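Local coordinates for protein Cyclase/dehydrase (Mycobacterium smegmatis str. MC2 155, PDB 5Z8O) that is of unknown function but, as a START superfamily member of the polyketide cyclase and lipid transport family, probably binds a hydrophobic ligand, at residues B[18-23]-B[138-143]. Sequence-based numbering, arbitrary orientation.
Sequences TSIVSD and EGRVEQ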
loop_
_atom_site.group_PDB
_atom_site.type_symbol
_atom_site.label_atom_id
_atom_site.label_comp_id
_atom_site.label_asym_id
_atom_site.label_seq_id
_atom_site.Cartn_x
_atom_site.Cartn_y
_atom_site.Cartn_z
ATOM N N THR B 18 -10.619 9.491 21.092
ATOM C CA THR B 18 -10.962 9.665 19.685
ATOM C C THR B 18 -9.800 10.269 18.905
ATOM O O THR B 18 -9.505 9.835 17.790
ATOM C CB THR B 18 -12.207 10.549 19.547
ATOM O OG1 THR B 18 -13.355 9.886 20.101
ATOM C CG2 THR B 18 -12.462 10.895 18.082
ATOM N N SER B 19 -9.098 11.235 19.494
ATOM C CA SER B 19 -7.966 11.847 18.804
ATOM C C SER B 19 -6.808 10.866 18.644
ATOM O O SER B 19 -6.123 10.869 17.614
ATOM C CB SER B 19 -7.518 13.105 19.554
ATOM O OG SER B 19 -6.932 12.797 20.814
ATOM N N ILE B 20 -6.565 10.027 19.650
ATOM C CA ILE B 20 -5.467 9.070 19.558
ATOM C C ILE B 20 -5.762 8.014 18.502
ATOM O O ILE B 20 -4.930 7.730 17.633
ATOM C CB ILE B 20 -5.196 8.423 20.927
ATOM C CG1 ILE B 20 -4.750 9.465 21.953
ATOM C CG2 ILE B 20 -4.157 7.330 20.787
ATOM C CD1 ILE B 20 -4.668 8.908 23.371
ATOM N N VAL B 21 -6.957 7.420 18.561
ATOM C CA VAL B 21 -7.325 6.364 17.623
ATOM C C VAL B 21 -7.451 6.906 16.203
ATOM O O VAL B 21 -7.142 6.200 15.235
ATOM C CB VAL B 21 -8.623 5.679 18.093
ATOM C CG1 VAL B 21 -9.072 4.622 17.095
ATOM C CG2 VAL B 21 -8.426 5.062 19.466
ATOM N N SER B 22 -7.890 8.157 16.046
ATOM C CA SER B 22 -8.058 8.733 14.716
ATOM C C SER B 22 -6.751 9.236 14.117
ATOM O O SER B 22 -6.672 9.414 12.895
ATOM C CB SER B 22 -9.062 9.885 14.759
ATOM O OG SER B 22 -8.538 10.986 15.477
ATOM N N ASP B 23 -5.734 9.480 14.943
ATOM C CA ASP B 23 -4.442 9.984 14.477
ATOM C C ASP B 23 -3.633 8.810 13.935
ATOM O O ASP B 23 -2.684 8.323 14.555
ATOM C CB ASP B 23 -3.703 10.690 15.605
ATOM C CG ASP B 23 -2.538 11.515 15.108
ATOM O OD1 ASP B 23 -2.220 11.444 13.902
ATOM O OD2 ASP B 23 -1.923 12.217 15.936
ATOM N N GLU B 138 -3.062 2.319 26.522
ATOM C CA GLU B 138 -2.888 2.762 27.904
ATOM C C GLU B 138 -1.618 3.588 28.059
ATOM O O GLU B 138 -1.627 4.653 28.687
ATOM C CB GLU B 138 -2.862 1.556 28.845
ATOM C CG GLU B 138 -4.184 0.820 28.944
ATOM C CD GLU B 138 -4.161 -0.285 29.981
ATOM O OE1 GLU B 138 -3.058 -0.646 30.446
ATOM O OE2 GLU B 138 -5.246 -0.800 30.320
ATOM N N GLY B 139 -0.510 3.105 27.496
ATOM C CA GLY B 139 0.730 3.861 27.566
ATOM C C GLY B 139 0.639 5.198 26.857
ATOM O O GLY B 139 1.132 6.212 27.359
ATOM N N ARG B 140 0.008 5.219 25.680
ATOM C CA ARG B 140 -0.159 6.471 24.949
ATOM C C ARG B 140 -1.044 7.452 25.711
ATOM O O ARG B 140 -0.809 8.665 25.662
ATOM C CB ARG B 140 -0.732 6.188 23.560
ATOM C CG ARG B 140 -0.900 7.408 22.677
ATOM C CD ARG B 140 0.432 8.096 22.442
ATOM N NE ARG B 140 0.392 8.988 21.287
ATOM C CZ ARG B 140 1.459 9.595 20.777
ATOM N NH1 ARG B 140 2.651 9.414 21.331
ATOM N NH2 ARG B 140 1.334 10.385 19.720
ATOM N N VAL B 141 -2.056 6.947 26.421
ATOM C CA VAL B 141 -2.922 7.816 27.213
ATOM C C VAL B 141 -2.139 8.443 28.360
ATOM O O VAL B 141 -2.210 9.654 28.591
ATOM C CB VAL B 141 -4.144 7.031 27.719
ATOM C CG1 VAL B 141 -4.880 7.812 28.800
ATOM C CG2 VAL B 141 -5.071 6.724 26.563
ATOM N N GLU B 142 -1.377 7.627 29.093
ATOM C CA GLU B 142 -0.559 8.150 30.183
ATOM C C GLU B 142 0.477 9.140 29.670
ATOM O O GLU B 142 0.769 10.145 30.330
ATOM C CB GLU B 142 0.124 6.994 30.918
ATOM C CG GLU B 142 1.257 7.409 31.849
ATOM C CD GLU B 142 0.777 7.996 33.161
ATOM O OE1 GLU B 142 -0.406 7.805 33.510
ATOM O OE2 GLU B 142 1.593 8.651 33.846
ATOM N N GLN B 143 1.027 8.886 28.482
ATOM C CA GLN B 143 2.018 9.794 27.917
ATOM C C GLN B 143 1.392 11.130 27.523
ATOM O O GLN B 143 2.026 12.182 27.668
ATOM C CB GLN B 143 2.708 9.123 26.728
ATOM C CG GLN B 143 3.785 9.955 26.057
ATOM C CD GLN B 143 4.077 9.490 24.645
ATOM O OE1 GLN B 143 3.213 8.933 23.969
ATOM N NE2 GLN B 143 5.308 9.704 24.195
#
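I20 reaches across from helix 14-22 and lays both of its branches against helix 119-144, meeting R140 and V141. Its shorter branch comes up to the aliphatic part of the arginine, I20 CG2 lying 3.8 Å from R140 CG. The longer branch, with CG1 beside the backbone N and the chain extended beyond it, puts its end between the two partners: I20 CD1 is 3.9 Å from V141 CG2 and still within 4.1 Å of R140 CG. The isoleucine and valine side chains meet at about a right angle. All three residues are buried, and the contact is purely apolar. In the helix-grip fold of the START superfamily, the long C-terminal helix packs over a curved antiparallel sheet; here I20 ties the short helix after the first strand to the last turns of that long one. L137 and L144 of the same helix also touch I20, while W30 from helix 27-30 packs on both I20 and R140. R140 has CG anti to its backbone N (chi1 -178°), which sets that methylene against I20; the bend at chi2 then turns the guanidinium off to polar partners. R140 NH1 donates to Q143 OE1 at 2.7 Å, a short but bent bond (N-H...O 139°) with the acceptor 24° out of the guanidinium plane, and NH2 bonds to Q29 OE1, so two amide oxygens restrain the group's rotation. D23 OD2, just past the end of its helix, stays 5.3 Å from R140 NH2, too far for a salt bridge though probably a mild electrostatic attraction.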